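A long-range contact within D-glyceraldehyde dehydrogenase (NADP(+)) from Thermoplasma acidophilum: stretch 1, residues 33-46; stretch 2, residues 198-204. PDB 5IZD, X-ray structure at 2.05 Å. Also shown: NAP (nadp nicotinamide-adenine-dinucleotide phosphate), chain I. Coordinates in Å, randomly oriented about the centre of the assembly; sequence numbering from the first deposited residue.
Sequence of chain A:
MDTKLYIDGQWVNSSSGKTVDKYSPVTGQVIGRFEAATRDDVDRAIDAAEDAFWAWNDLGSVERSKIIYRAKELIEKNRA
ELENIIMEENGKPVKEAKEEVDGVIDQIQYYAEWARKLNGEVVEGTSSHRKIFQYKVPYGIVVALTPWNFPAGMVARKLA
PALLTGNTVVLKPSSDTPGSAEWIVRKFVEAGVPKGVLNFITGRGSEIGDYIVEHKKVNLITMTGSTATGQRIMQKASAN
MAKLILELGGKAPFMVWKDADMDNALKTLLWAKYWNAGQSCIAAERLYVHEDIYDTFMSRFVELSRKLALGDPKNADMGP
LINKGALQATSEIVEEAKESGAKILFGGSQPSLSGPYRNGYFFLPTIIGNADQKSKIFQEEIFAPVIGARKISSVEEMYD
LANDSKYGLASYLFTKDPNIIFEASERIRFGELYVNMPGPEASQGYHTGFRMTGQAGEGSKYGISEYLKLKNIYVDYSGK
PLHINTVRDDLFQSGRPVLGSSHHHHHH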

ATOM      1  N   ARG A  33      29.732   6.474 -36.237  1.00 41.69           N
ATOM      2  CA  ARG A  33      30.781   6.138 -35.291  1.00 42.24           C
ATOM      3  C   ARG A  33      30.385   6.659 -33.934  1.00 40.64           C
ATOM      4  O   ARG A  33      29.587   7.576 -33.814  1.00 40.02           O
ATOM      5  CB  ARG A  33      32.120   6.800 -35.682  1.00 45.32           C
ATOM      6  CG  ARG A  33      32.940   6.037 -36.713  1.00 48.22           C
ATOM      7  CD  ARG A  33      33.884   6.967 -37.502  1.00 51.36           C
ATOM      8  NE  ARG A  33      33.070   8.001 -38.152  1.00 54.54           N
ATOM      9  CZ  ARG A  33      32.319   7.832 -39.253  1.00 57.86           C
ATOM     10  NH1 ARG A  33      32.317   6.681 -39.960  1.00 59.50           N
ATOM     11  NH2 ARG A  33      31.577   8.850 -39.694  1.00 59.29           N
ATOM     12  N   PHE A  34      30.978   6.078 -32.913  1.00 39.51           N
ATOM     13  CA  PHE A  34      30.836   6.588 -31.562  1.00 38.91           C
ATOM     14  C   PHE A  34      32.164   6.583 -30.844  1.00 38.45           C
ATOM     15  O   PHE A  34      33.077   5.831 -31.203  1.00 38.32           O
ATOM     16  CB  PHE A  34      29.775   5.789 -30.790  1.00 38.09           C
ATOM     17  CG  PHE A  34      30.026   4.308 -30.693  1.00 38.30           C
ATOM     18  CD1 PHE A  34      29.584   3.426 -31.688  1.00 38.65           C
ATOM     19  CD2 PHE A  34      30.663   3.769 -29.582  1.00 38.56           C
ATOM     20  CE1 PHE A  34      29.775   2.028 -31.557  1.00 38.49           C
ATOM     21  CE2 PHE A  34      30.831   2.373 -29.436  1.00 38.31           C
ATOM     22  CZ  PHE A  34      30.374   1.508 -30.411  1.00 38.03           C
ATOM     23  N   GLU A  35      32.260   7.423 -29.830  1.00 38.05           N
ATOM     24  CA  GLU A  35      33.491   7.488 -29.035  1.00 38.52           C
ATOM     25  C   GLU A  35      33.696   6.235 -28.154  1.00 38.01           C
ATOM     26  O   GLU A  35      32.738   5.711 -27.539  1.00 36.75           O
ATOM     27  CB  GLU A  35      33.502   8.764 -28.187  1.00 38.78           C
ATOM     28  CG  GLU A  35      33.400  10.027 -29.027  1.00 39.44           C
ATOM     29  CD  GLU A  35      34.689  10.291 -29.815  1.00 40.51           C
ATOM     30  OE1 GLU A  35      35.785  10.273 -29.177  1.00 40.89           O
ATOM     31  OE2 GLU A  35      34.600  10.488 -31.040  1.00 40.78           O
ATOM     32  N   ALA A  36      34.927   5.721 -28.150  1.00 38.64           N
ATOM     33  CA  ALA A  36      35.319   4.647 -27.200  1.00 38.52           C
ATOM     34  C   ALA A  36      35.775   5.202 -25.863  1.00 38.73           C
ATOM     35  O   ALA A  36      36.927   5.498 -25.678  1.00 39.43           O
ATOM     36  CB  ALA A  36      36.400   3.745 -27.805  1.00 38.95           C
ATOM     37  N   ALA A  37      34.872   5.374 -24.923  1.00 38.35           N
ATOM     38  CA  ALA A  37      35.274   5.932 -23.623  1.00 38.86           C
ATOM     39  C   ALA A  37      36.418   5.127 -22.933  1.00 39.78           C
ATOM     40  O   ALA A  37      36.420   3.912 -22.962  1.00 39.71           O
ATOM     41  CB  ALA A  37      34.061   5.998 -22.681  1.00 37.94           C
ATOM     42  N   THR A  38      37.352   5.800 -22.265  1.00 40.99           N
ATOM     43  CA  THR A  38      38.332   5.117 -21.409  1.00 41.40           C
ATOM     44  C   THR A  38      37.850   4.924 -19.948  1.00 41.58           C
ATOM     45  O   THR A  38      36.874   5.531 -19.498  1.00 40.62           O
ATOM     46  CB  THR A  38      39.605   5.945 -21.301  1.00 42.34           C
ATOM     47  OG1 THR A  38      39.314   7.171 -20.601  1.00 42.33           O
ATOM     48  CG2 THR A  38      40.154   6.254 -22.659  1.00 42.97           C
ATOM     49  N   ARG A  39      38.626   4.143 -19.212  1.00 42.43           N
ATOM     50  CA  ARG A  39      38.515   4.030 -17.801  1.00 43.18           C
ATOM     51  C   ARG A  39      38.528   5.402 -17.126  1.00 44.12           C
ATOM     52  O   ARG A  39      37.797   5.627 -16.179  1.00 43.57           O
ATOM     53  CB  ARG A  39      39.600   3.073 -17.241  1.00 43.94           C
ATOM     54  CG  ARG A  39      39.360   1.597 -17.601  1.00 43.51           C
ATOM     55  N   ASP A  40      39.302   6.353 -17.630  1.00 46.30           N
ATOM     56  CA  ASP A  40      39.319   7.702 -17.016  1.00 46.95           C
ATOM     57  C   ASP A  40      38.043   8.544 -17.366  1.00 45.37           C
ATOM     58  O   ASP A  40      37.577   9.350 -16.542  1.00 44.70           O
ATOM     59  CB  ASP A  40      40.633   8.394 -17.348  1.00 49.56           C
ATOM     60  CG  ASP A  40      41.827   7.436 -17.218  1.00 51.40           C
ATOM     61  OD1 ASP A  40      42.345   7.192 -16.115  1.00 51.73           O
ATOM     62  OD2 ASP A  40      42.201   6.854 -18.259  1.00 55.43           O
ATOM     63  N   ASP A  41      37.454   8.310 -18.543  1.00 44.12           N
ATOM     64  CA  ASP A  41      36.176   8.937 -18.912  1.00 43.44           C
ATOM     65  C   ASP A  41      35.022   8.447 -18.003  1.00 42.27           C
ATOM     66  O   ASP A  41      34.203   9.244 -17.571  1.00 41.49           O
ATOM     67  CB  ASP A  41      35.854   8.745 -20.395  1.00 43.19           C
ATOM     68  CG  ASP A  41      36.844   9.462 -21.303  1.00 44.75           C
ATOM     69  OD1 ASP A  41      37.386  10.533 -20.895  1.00 45.28           O
ATOM     70  OD2 ASP A  41      37.135   8.932 -22.419  1.00 45.04           O
ATOM     71  N   VAL A  42      35.008   7.148 -17.718  1.00 41.66           N
ATOM     72  CA  VAL A  42      34.079   6.538 -16.785  1.00 41.23           C
ATOM     73  C   VAL A  42      34.199   7.129 -15.379  1.00 41.20           C
ATOM     74  O   VAL A  42      33.203   7.540 -14.807  1.00 40.37           O
ATOM     75  CB  VAL A  42      34.286   5.001 -16.725  1.00 41.16           C
ATOM     76  CG1 VAL A  42      33.496   4.391 -15.615  1.00 40.36           C
ATOM     77  CG2 VAL A  42      33.889   4.352 -18.056  1.00 41.15           C
ATOM     78  N   ASP A  43      35.414   7.156 -14.843  1.00 42.07           N
ATOM     79  CA  ASP A  43      35.687   7.846 -13.575  1.00 42.90           C
ATOM     80  C   ASP A  43      35.156   9.286 -13.524  1.00 42.69           C
ATOM     81  O   ASP A  43      34.440   9.604 -12.575  1.00 42.06           O
ATOM     82  CB  ASP A  43      37.171   7.795 -13.211  1.00 44.26           C
ATOM     83  CG  ASP A  43      37.609   6.411 -12.754  1.00 44.47           C
ATOM     84  OD1 ASP A  43      36.784   5.538 -12.504  1.00 44.54           O
ATOM     85  OD2 ASP A  43      38.817   6.163 -12.655  1.00 46.03           O
ATOM     86  N   ARG A  44      35.458  10.137 -14.507  1.00 43.23           N
ATOM     87  CA  ARG A  44      34.918  11.501 -14.486  1.00 43.73           C
ATOM     88  C   ARG A  44      33.395  11.512 -14.477  1.00 42.26           C
ATOM     89  O   ARG A  44      32.785  12.334 -13.770  1.00 41.18           O
ATOM     90  CB  ARG A  44      35.380  12.374 -15.655  1.00 45.86           C
ATOM     91  CG  ARG A  44      36.825  12.821 -15.603  1.00 48.00           C
ATOM     92  CD  ARG A  44      37.120  14.083 -16.436  1.00 49.58           C
ATOM     93  NE  ARG A  44      36.430  14.183 -17.730  1.00 50.37           N
ATOM     94  CZ  ARG A  44      36.736  13.490 -18.839  1.00 51.58           C
ATOM     95  NH1 ARG A  44      37.738  12.574 -18.862  1.00 51.85           N
ATOM     96  NH2 ARG A  44      36.019  13.704 -19.949  1.00 51.54           N
ATOM     97  N   ALA A  45      32.783  10.596 -15.246  1.00 40.81           N
ATOM     98  CA  ALA A  45      31.335  10.543 -15.326  1.00 39.40           C
ATOM     99  C   ALA A  45      30.711  10.135 -13.985  1.00 38.24           C
ATOM    100  O   ALA A  45      29.791  10.796 -13.530  1.00 37.91           O
ATOM    101  CB  ALA A  45      30.880   9.644 -16.472  1.00 39.01           C
ATOM    102  N   ILE A  46      31.226   9.077 -13.358  1.00 37.63           N
ATOM    103  CA  ILE A  46      30.752   8.635 -12.060  1.00 37.29           C
ATOM    104  C   ILE A  46      30.992   9.688 -10.987  1.00 37.82           C
ATOM    105  O   ILE A  46      30.112   9.940 -10.171  1.00 37.65           O
ATOM    106  CB  ILE A  46      31.357   7.268 -11.663  1.00 36.90           C
ATOM    107  CG1 ILE A  46      30.719   6.158 -12.499  1.00 36.22           C
ATOM    108  CG2 ILE A  46      31.145   6.966 -10.181  1.00 36.29           C
ATOM    109  CD1 ILE A  46      31.509   4.877 -12.462  1.00 36.20           C
ATOM    110  N   LEU A 198      23.052  13.549 -15.251  1.00 32.89           N
ATOM    111  CA  LEU A 198      22.932  12.586 -16.318  1.00 32.42           C
ATOM    112  C   LEU A 198      24.213  12.585 -17.147  1.00 32.74           C
ATOM    113  O   LEU A 198      24.565  13.602 -17.709  1.00 33.68           O
ATOM    114  CB  LEU A 198      21.757  12.942 -17.234  1.00 32.39           C
ATOM    115  CG  LEU A 198      21.519  11.982 -18.414  1.00 32.06           C
ATOM    116  CD1 LEU A 198      21.323  10.562 -17.934  1.00 31.42           C
ATOM    117  CD2 LEU A 198      20.304  12.421 -19.195  1.00 32.15           C
ATOM    118  N   ASN A 199      24.868  11.436 -17.236  1.00 32.24           N
ATOM    119  CA  ASN A 199      26.102  11.279 -18.019  1.00 32.52           C
ATOM    120  C   ASN A 199      25.934  10.124 -19.005  1.00 32.05           C
ATOM    121  O   ASN A 199      25.297   9.118 -18.687  1.00 30.93           O
ATOM    122  CB  ASN A 199      27.305  11.040 -17.112  1.00 32.67           C
ATOM    123  CG  ASN A 199      27.427  12.094 -16.027  1.00 33.10           C
ATOM    124  OD1 ASN A 199      28.128  13.114 -16.209  1.00 34.16           O
ATOM    125  ND2 ASN A 199      26.731  11.905 -14.936  1.00 32.47           N
ATOM    126  N   PHE A 200      26.597  10.262 -20.168  1.00 32.33           N
ATOM    127  CA  PHE A 200      26.434   9.392 -21.320  1.00 32.29           C
ATOM    128  C   PHE A 200      27.806   8.933 -21.749  1.00 33.02           C
ATOM    129  O   PHE A 200      28.667   9.760 -22.130  1.00 33.22           O
ATOM    130  CB  PHE A 200      25.768  10.163 -22.461  1.00 32.66           C
ATOM    131  CG  PHE A 200      25.510   9.346 -23.707  1.00 32.58           C
ATOM    132  CD1 PHE A 200      24.588   8.313 -23.710  1.00 31.85           C
ATOM    133  CD2 PHE A 200      26.207   9.598 -24.873  1.00 33.18           C
ATOM    134  CE1 PHE A 200      24.327   7.592 -24.874  1.00 31.83           C
ATOM    135  CE2 PHE A 200      25.960   8.855 -26.050  1.00 33.09           C
ATOM    136  CZ  PHE A 200      25.011   7.837 -26.031  1.00 32.40           C
ATOM    137  N   ILE A 201      28.001   7.625 -21.675  1.00 33.06           N
ATOM    138  CA  ILE A 201      29.275   6.982 -21.943  1.00 34.08           C
ATOM    139  C   ILE A 201      29.028   5.850 -22.944  1.00 33.96           C
ATOM    140  O   ILE A 201      28.217   4.921 -22.679  1.00 32.97           O
ATOM    141  CB  ILE A 201      29.847   6.377 -20.652  1.00 34.64           C
ATOM    142  CG1 ILE A 201      30.397   7.463 -19.746  1.00 35.42           C
ATOM    143  CG2 ILE A 201      30.959   5.376 -20.960  1.00 35.41           C
ATOM    144  CD1 ILE A 201      31.675   8.099 -20.248  1.00 36.47           C
ATOM    145  N   THR A 202      29.732   5.891 -24.067  1.00 34.38           N
ATOM    146  CA  THR A 202      29.680   4.839 -25.056  1.00 34.61           C
ATOM    147  C   THR A 202      31.061   4.163 -25.044  1.00 35.48           C
ATOM    148  O   THR A 202      32.071   4.767 -24.667  1.00 35.55           O
ATOM    149  CB  THR A 202      29.383   5.366 -26.512  1.00 35.03           C
ATOM    150  OG1 THR A 202      30.340   6.358 -26.913  1.00 35.39           O
ATOM    151  CG2 THR A 202      27.930   5.938 -26.615  1.00 34.70           C
ATOM    152  N   GLY A 203      31.072   2.915 -25.481  1.00 35.91           N
ATOM    153  CA  GLY A 203      32.255   2.086 -25.532  1.00 37.00           C
ATOM    154  C   GLY A 203      31.831   0.654 -25.329  1.00 37.49           C
ATOM    155  O   GLY A 203      30.761   0.380 -24.695  1.00 37.25           O
ATOM    156  N   ARG A 204      32.650  -0.260 -25.824  1.00 38.68           N
ATOM    157  CA  ARG A 204      32.342  -1.682 -25.813  1.00 38.96           C
ATOM    158  C   ARG A 204      32.318  -2.207 -24.370  1.00 39.54           C
ATOM    159  O   ARG A 204      33.213  -1.893 -23.550  1.00 39.48           O
ATOM    160  CB  ARG A 204      33.326  -2.502 -26.665  1.00 39.59           C
ATOM    161  CG  ARG A 204      33.512  -2.026 -28.112  1.00 40.50           C
TER
HETATM  162  PA  NAP I 601      24.366  -7.795 -24.016  1.00 42.11           P
HETATM  163  O1A NAP I 601      25.779  -8.221 -24.270  1.00 46.04           O
HETATM  164  O2A NAP I 601      23.640  -8.401 -22.833  1.00 46.71           O
HETATM  165  O5B NAP I 601      24.340  -6.165 -23.911  1.00 38.53           O
HETATM  166  C5B NAP I 601      23.492  -5.408 -23.018  1.00 34.31           C
HETATM  167  C4B NAP I 601      24.250  -4.187 -22.462  1.00 32.31           C
HETATM  168  O4B NAP I 601      25.284  -4.622 -21.557  1.00 31.06           O
HETATM  169  C3B NAP I 601      24.987  -3.388 -23.556  1.00 32.09           C
HETATM  170  O3B NAP I 601      25.012  -1.983 -23.188  1.00 31.70           O
HETATM  171  C2B NAP I 601      26.373  -3.970 -23.519  1.00 32.28           C
HETATM  172  O2B NAP I 601      27.360  -3.156 -24.145  1.00 34.08           O
HETATM  173  C1B NAP I 601      26.573  -4.134 -22.036  1.00 30.88           C
HETATM  174  N9A NAP I 601      27.650  -5.053 -21.637  1.00 27.38           N
HETATM  175  C8A NAP I 601      28.229  -6.052 -22.356  1.00 26.94           C
HETATM  176  N7A NAP I 601      29.181  -6.661 -21.682  1.00 28.49           N
HETATM  177  C5A NAP I 601      29.180  -6.022 -20.438  1.00 28.35           C
HETATM  178  C6A NAP I 601      29.941  -6.209 -19.283  1.00 29.52           C
HETATM  179  N6A NAP I 601      30.887  -7.150 -19.176  1.00 31.70           N
HETATM  180  N1A NAP I 601      29.700  -5.411 -18.222  1.00 30.61           N
HETATM  181  C2A NAP I 601      28.767  -4.447 -18.329  1.00 28.96           C
HETATM  182  N3A NAP I 601      28.005  -4.191 -19.401  1.00 29.17           N
HETATM  183  C4A NAP I 601      28.264  -5.037 -20.423  1.00 27.12           C
HETATM  184  O3  NAP I 601      23.540  -8.095 -25.339  1.00 52.78           O
HETATM  185  PN  NAP I 601      24.005  -8.726 -26.745  1.00 70.41           P
HETATM  186  O1N NAP I 601      24.995  -7.800 -27.429  1.00 63.76           O
HETATM  187  O2N NAP I 601      22.790  -9.009 -27.593  1.00 67.93           O
HETATM  188  O5D NAP I 601      24.711 -10.051 -26.363  1.00 68.93           O
HETATM  189  P2B NAP I 601      27.951  -3.620 -25.623  1.00 28.93           P
HETATM  190  O1X NAP I 601      29.041  -2.596 -25.977  1.00 34.61           O
HETATM  191  O2X NAP I 601      26.869  -3.542 -26.593  1.00 27.51           O
HETATM  192  O3X NAP I 601      28.546  -4.984 -25.524  1.00 28.38           O
HETATM  193  O   HOH W   1      29.558   8.289 -28.354  1.00 33.30           O

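Two stretches whose touching residues are at least 154 positions apart in sequence meet where a strand ending at Glu35 turns through Ala36, Ala37 and Thr38 into a helix, and where a second strand, Asn199 and Phe200 among its residues, runs on into the loop from Ile201 to Arg204. Together they bury 440 Å² of surface. Two direct hydrogen bonds join them, and both involve Thr202. Its hydroxyl, OG1, donates to the backbone carbonyl O of Glu35 at 2.6 Å, while its own carbonyl O accepts from Ala37 N at 2.9 Å with an N-H...O angle of 157°. The two bonds thus bracket Ala36, whose CB points away from the second stretch although its CA lies 4.3 Å from the CA of Gly203.

Because the proton of Thr202 OG1 goes to Glu35, the hydroxyl is free to accept, and water 1 supplies the donor: its O lies 2.5 Å from Thr202 OG1. The same water accepts from Glu35 N at 3.2 Å. Both backbone polar atoms of Glu35 are therefore tied to a single threonine hydroxyl, the carbonyl directly and the amide through water. Proximity alone does not make a bond here: Glu35 O and Thr202 O approach to 3.1 Å, but both are acceptors, and each takes its hydrogen from the other stretch by a different donor, Thr202 OG1 and Ala37 N respectively.

The turn into the helix is held by a reciprocal pair within the first stretch. Thr38, at the N-cap, accepts on OG1 from Asp41 N at 3.0 Å, and Asp41 OD2 accepts from Thr38 N at 3.1 Å. The other carboxylate oxygen, Asp41 OD1, forms a salt bridge with Arg44 NH1 at 2.9 Å, one turn further along. From there the helix follows its regular backbone pattern, beginning with Val42 N donating to Thr38 O at 3.0 Å.

Around this polar centre the packing is apolar. Ile201 points toward the first stretch and meets three of its apolar side chains: its CG2 lies 3.6 Å from Ala37 CB and 4.3 Å from Val42 CG2, and its CG1 lies 4.0 Å from Ala45 CB. Its CD1 also comes 4.2 Å from Asp41 CB. Ala45 also faces Asn199, with their CB atoms 3.9 Å apart; the amide of Asn199 finds its hydrogen-bond partners elsewhere in the structure. On the strand side, Phe34 CD2 rests 3.7 Å from Thr202 CB, the ring lying oblique to it.

Gly203 packs close to the turn, and its backbone angles of 149/156 would jam a CB against the carbonyl O of Thr202. An ideal CB would also come within 3.3 Å of Ala37 N, a tight approach to the very amide that bonds Thr202 O. Beyond it the loop reaches the NADP cofactor, where Arg204 CA lies 3.4 Å and Gly203 O 3.7 Å from NAP O1X, a phosphate oxygen; the Arg204 side chain is not modelled past CG.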